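Local coordinates for probable branched-chain amino acid ABC transporter, amino acid binding protein (Thermus thermophilus, PDB 3LKB) that probably captures branched-chain amino acids such as valine, which occupies its ligand pocket here, and delivers them to an ABC transporter for uptake, at residues L148-H151 / G156-P159; E128-L133 / E161-A166. The protein carries 2 engineered substitutions. One frame throughout, in Å; residues are numbered along the deposited sequence.

Interactions 1 and 2 lie about 11 Å apart, centre to centre, in the lobe of this periplasmic binding protein built on the mixed sheet that includes strand 145-150. Along the chain the order is helix 126-140, strand 145-150, helix 154-157 and helix 160-170, so interaction 1 is nested inside the loop that interaction 2 closes. The two also touch: P159 CG meets V130 CG2 at 3.9 Å, and L148 CD1 meets A163 CB at 4.0 Å. Strand 145-150 and the turn after it therefore each pack on the helix pair, L148 on A163 and P159 on V130, and that turn holds F155 of the valine pocket.

Interaction 1 (L148-H151 / G156-P159); sequences LVVH and GRAP
V150 meets G156 by laying its two methyls against a peptide carbonyl, at the point where a parallel strand of the α/β lobe gives way to a short helical turn in a beta-alpha-beta crossover. CG1 of V150 stands over the face of the carbonyl, 3.5 Å from G156 C, whereas CG2 reaches past the oxygen end and comes within 3.0 Å of G156 O, a tight approach. The valine's torsion fits this tightness: chi1 is 125°, off the staggered positions, with CG1 nearly eclipsing the residue's own carbonyl carbon. Beyond the carbonyl, CG1 of V150 is 4.3 Å from CG of R157. With an alanine here both methyls are gone, which would probably open a gap over the G156 carbonyl and leave the R157 methylenes without this neighbour.

The second point of contact is a CA-H...O interaction, with G156 CA 3.1 Å from H151 O and an angle of 157° at the hydrogen. It brings the backbones to 4.0 Å between the CA atoms of H151 and G156. A side chain on G156 would run into H151 O and V150 CG1, so the close approach depends on the missing CB.

Further out, V150 is held in the sheet by backbone bonding to Q178 of strand 173-179. The next residue of that strand, E179, touches the V150 side chain and forms a salt bridge with R157 NH1, tying the turn to the crossover's second strand. CG of H151 lies anti to the backbone N, and its ring leads away from 156-159 and meets the ring of F155, the residue just before G156 and part of the valine pocket, with planes at about 45°. H151 ND1 is hydrogen-bonded to S153 OG, which also receives a weak bond from G156 N.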
loop_
_atom_site.group_PDB
_atom_site.type_symbol
_atom_site.label_atom_id
_atom_site.label_comp_id
_atom_site.label_asym_id
_atom_site.label_seq_id
_atom_site.Cartn_x
_atom_site.Cartn_y
_atom_site.Cartn_z
ATOM N N LEU A 148 -6.525 -2.126 -27.162
ATOM C CA LEU A 148 -5.610 -1.745 -26.135
ATOM C C LEU A 148 -6.422 -1.277 -24.943
ATOM O O LEU A 148 -7.393 -0.531 -25.108
ATOM C CB LEU A 148 -4.676 -0.632 -26.618
ATOM C CG LEU A 148 -3.823 -0.845 -27.895
ATOM C CD1 LEU A 148 -2.848 0.349 -28.100
ATOM C CD2 LEU A 148 -3.057 -2.169 -27.924
ATOM N N VAL A 149 -6.022 -1.725 -23.747
ATOM C CA VAL A 149 -6.552 -1.226 -22.482
ATOM C C VAL A 149 -5.420 -0.727 -21.570
ATOM O O VAL A 149 -4.514 -1.460 -21.242
ATOM C CB VAL A 149 -7.398 -2.319 -21.744
ATOM C CG1 VAL A 149 -7.721 -1.895 -20.316
ATOM C CG2 VAL A 149 -8.670 -2.570 -22.480
ATOM N N VAL A 150 -5.568 0.478 -21.058
ATOM C CA VAL A 150 -4.480 1.305 -20.668
ATOM C C VAL A 150 -4.845 2.103 -19.424
ATOM O O VAL A 150 -6.009 2.496 -19.221
ATOM C CB VAL A 150 -4.207 2.190 -21.851
ATOM C CG1 VAL A 150 -4.232 3.646 -21.536
ATOM C CG2 VAL A 150 -3.018 1.729 -22.587
ATOM N N HIS A 151 -3.864 2.284 -18.552
ATOM C CA HIS A 151 -4.070 3.015 -17.333
ATOM C C HIS A 151 -4.310 4.476 -17.711
ATOM O O HIS A 151 -3.712 4.990 -18.700
ATOM C CB HIS A 151 -2.810 2.878 -16.486
ATOM C CG HIS A 151 -2.928 3.461 -15.119
ATOM N ND1 HIS A 151 -2.568 4.765 -14.835
ATOM C CD2 HIS A 151 -3.397 2.930 -13.958
ATOM C CE1 HIS A 151 -2.795 4.999 -13.552
ATOM N NE2 HIS A 151 -3.294 3.904 -13.000
ATOM N N GLY A 156 -0.144 4.802 -18.767
ATOM C CA GLY A 156 -0.940 4.031 -19.669
ATOM C C GLY A 156 -0.847 4.412 -21.107
ATOM O O GLY A 156 -0.807 3.610 -21.940
ATOM N N ARG A 157 -0.817 5.692 -21.364
ATOM C CA ARG A 157 -0.745 6.179 -22.714
ATOM C C ARG A 157 0.616 6.063 -23.384
ATOM O O ARG A 157 0.682 6.100 -24.534
ATOM C CB ARG A 157 -1.328 7.582 -22.804
ATOM C CG ARG A 157 -2.734 7.569 -22.381
ATOM C CD ARG A 157 -3.460 8.837 -22.395
ATOM N NE ARG A 157 -3.064 9.756 -21.379
ATOM C CZ ARG A 157 -3.707 10.050 -20.268
ATOM N NH1 ARG A 157 -4.795 9.458 -19.929
ATOM N NH2 ARG A 157 -3.199 10.949 -19.487
ATOM N N ALA A 158 1.680 5.903 -22.643
ATOM C CA ALA A 158 3.026 5.827 -23.176
ATOM C C ALA A 158 3.277 5.056 -24.475
ATOM O O ALA A 158 3.870 5.561 -25.362
ATOM C CB ALA A 158 3.958 5.346 -22.120
ATOM N N PRO A 159 2.846 3.815 -24.533
ATOM C CA PRO A 159 3.188 3.045 -25.725
ATOM C C PRO A 159 2.110 3.087 -26.834
ATOM O O PRO A 159 2.272 2.471 -27.882
ATOM C CB PRO A 159 3.350 1.617 -25.175
ATOM C CG PRO A 159 2.324 1.516 -24.121
ATOM C CD PRO A 159 2.237 2.948 -23.499
#

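Interaction 2 (E128-L133 / E161-A166); sequences EQVVAL and EDARKA
The carbonyl oxygen of D162 takes the helical hydrogen bond of A166 N at 2.9 Å and, across the interface, lies 3.9 Å from CG2 of V131. The first contact is ordinary helix bonding; the second shows how closely V131 is laid against the backbone of helix 160-170. Both V131 methyls bear on the same alanine, with CG2 3.8 Å and CG1 3.9 Å from A166 CB, so the valine's forked end rests on a single methyl. V130, one residue earlier, works through one branch: chi1 of 163° carries CG1 anti to the backbone N, and it ends 3.7 Å from A163 CB.

The helices run nearly in the same direction, their short axes inclined at -28° and approaching to 8.9 Å. The nearest CA atoms, those of V131 and A163, are 5.9 Å apart. Such closeness is consistent with A163 and A166 offering only methyls to the branched valines. All five touching residues are buried, and the contacts between 128-133 and 161-166 are apolar or against backbone. A polar tie between the two helices lies just outside, where D162 OD2 is hydrogen-bonded to S127 OG, from the first turn of helix 126-140.

Around this pair, helix 376-383 supplies a third wall, with L377 on V131 and H382 on D162, while E128 OE2 forms a salt bridge with R379 of the same helix. Toward the sheet, L133 of helix 126-140 rests on A252 of strand 250-253, and R164 of helix 160-170 reaches I174 and V177 of strand 173-179.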
loop_
_atom_site.group_PDB
_atom_site.type_symbol
_atom_site.label_atom_id
_atom_site.label_comp_id
_atom_site.label_asym_id
_atom_site.label_seq_id
_atom_site.Cartn_x
_atom_site.Cartn_y
_atom_site.Cartn_z
ATOM N N GLU A 128 8.682 -0.886 -26.789
ATOM C CA GLU A 128 9.282 -2.114 -27.323
ATOM C C GLU A 128 8.474 -3.339 -26.881
ATOM O O GLU A 128 8.198 -4.226 -27.682
ATOM C CB GLU A 128 10.755 -2.253 -26.885
ATOM C CG GLU A 128 11.501 -3.387 -27.567
ATOM C CD GLU A 128 13.006 -3.183 -27.702
ATOM O OE1 GLU A 128 13.630 -2.296 -27.038
ATOM O OE2 GLU A 128 13.583 -3.921 -28.509
ATOM N N GLN A 129 8.137 -3.380 -25.597
ATOM C CA GLN A 129 7.314 -4.422 -24.979
ATOM C C GLN A 129 6.023 -4.586 -25.749
ATOM O O GLN A 129 5.700 -5.678 -26.184
ATOM C CB GLN A 129 7.035 -4.067 -23.469
ATOM C CG GLN A 129 8.295 -4.184 -22.620
ATOM C CD GLN A 129 8.176 -3.546 -21.265
ATOM O OE1 GLN A 129 7.088 -3.306 -20.738
ATOM N NE2 GLN A 129 9.304 -3.233 -20.703
ATOM N N VAL A 130 5.283 -3.514 -25.926
ATOM C CA VAL A 130 4.027 -3.561 -26.600
ATOM C C VAL A 130 4.140 -3.975 -28.079
ATOM O O VAL A 130 3.408 -4.802 -28.507
ATOM C CB VAL A 130 3.178 -2.269 -26.418
ATOM C CG1 VAL A 130 2.149 -2.180 -27.392
ATOM C CG2 VAL A 130 2.604 -2.191 -25.131
ATOM N N VAL A 131 5.096 -3.418 -28.800
ATOM C CA VAL A 131 5.431 -3.828 -30.137
ATOM C C VAL A 131 5.901 -5.296 -30.204
ATOM O O VAL A 131 5.588 -5.985 -31.106
ATOM C CB VAL A 131 6.470 -2.861 -30.791
ATOM C CG1 VAL A 131 6.915 -3.311 -32.077
ATOM C CG2 VAL A 131 5.977 -1.514 -30.852
ATOM N N ALA A 132 6.633 -5.751 -29.215
ATOM C CA ALA A 132 7.034 -7.124 -29.195
ATOM C C ALA A 132 5.827 -8.049 -29.092
ATOM O O ALA A 132 5.751 -9.007 -29.795
ATOM C CB ALA A 132 8.059 -7.400 -28.122
ATOM N N LEU A 133 4.926 -7.729 -28.204
ATOM C CA LEU A 133 3.638 -8.409 -28.113
ATOM C C LEU A 133 2.795 -8.386 -29.428
ATOM O O LEU A 133 2.168 -9.393 -29.797
ATOM C CB LEU A 133 2.794 -7.771 -26.985
ATOM C CG LEU A 133 3.326 -8.013 -25.575
ATOM C CD1 LEU A 133 2.643 -7.118 -24.620
ATOM C CD2 LEU A 133 3.240 -9.513 -25.146
ATOM N N GLU A 161 1.041 5.329 -29.207
ATOM C CA GLU A 161 1.483 5.706 -30.551
ATOM C C GLU A 161 2.420 4.704 -31.260
ATOM O O GLU A 161 2.243 4.432 -32.455
ATOM C CB GLU A 161 2.062 7.113 -30.554
ATOM C CG GLU A 161 0.929 8.194 -30.483
ATOM C CD GLU A 161 -0.317 7.901 -31.414
ATOM O OE1 GLU A 161 -0.135 7.840 -32.677
ATOM O OE2 GLU A 161 -1.454 7.748 -30.856
ATOM N N ASP A 162 3.385 4.131 -30.544
ATOM C CA ASP A 162 4.244 3.119 -31.150
ATOM C C ASP A 162 3.453 1.884 -31.509
ATOM O O ASP A 162 3.735 1.231 -32.507
ATOM C CB ASP A 162 5.480 2.826 -30.278
ATOM C CG ASP A 162 6.417 4.033 -30.200
ATOM O OD1 ASP A 162 6.554 4.740 -31.214
ATOM O OD2 ASP A 162 6.998 4.321 -29.137
ATOM N N ALA A 163 2.403 1.603 -30.752
ATOM C CA ALA A 163 1.556 0.456 -31.067
ATOM C C ALA A 163 0.728 0.679 -32.336
ATOM O O ALA A 163 0.574 -0.220 -33.146
ATOM C CB ALA A 163 0.660 0.131 -29.907
ATOM N N ARG A 164 0.187 1.879 -32.503
ATOM C CA ARG A 164 -0.627 2.147 -33.662
ATOM C C ARG A 164 0.254 1.997 -34.890
ATOM O O ARG A 164 -0.096 1.282 -35.861
ATOM C CB ARG A 164 -1.272 3.537 -33.612
ATOM C CG ARG A 164 -2.348 3.699 -32.532
ATOM C CD ARG A 164 -3.162 4.981 -32.801
ATOM N NE ARG A 164 -4.096 5.405 -31.742
ATOM C CZ ARG A 164 -5.367 4.994 -31.656
ATOM N NH1 ARG A 164 -5.834 4.120 -32.545
ATOM N NH2 ARG A 164 -6.171 5.437 -30.675
ATOM N N LYS A 165 1.414 2.632 -34.866
ATOM C CA LYS A 165 2.188 2.519 -36.062
ATOM C C LYS A 165 2.734 1.115 -36.299
ATOM O O LYS A 165 2.814 0.716 -37.446
ATOM C CB LYS A 165 3.189 3.664 -36.277
ATOM C CG LYS A 165 4.318 3.767 -35.376
ATOM C CD LYS A 165 4.125 4.960 -34.414
ATOM C CE LYS A 165 3.996 6.294 -35.118
ATOM N NZ LYS A 165 5.107 7.214 -34.692
ATOM N N ALA A 166 3.060 0.360 -35.239
ATOM C CA ALA A 166 3.445 -1.042 -35.388
ATOM C C ALA A 166 2.293 -1.886 -35.915
ATOM O O ALA A 166 2.511 -2.741 -36.752
ATOM C CB ALA A 166 3.996 -1.626 -34.062
#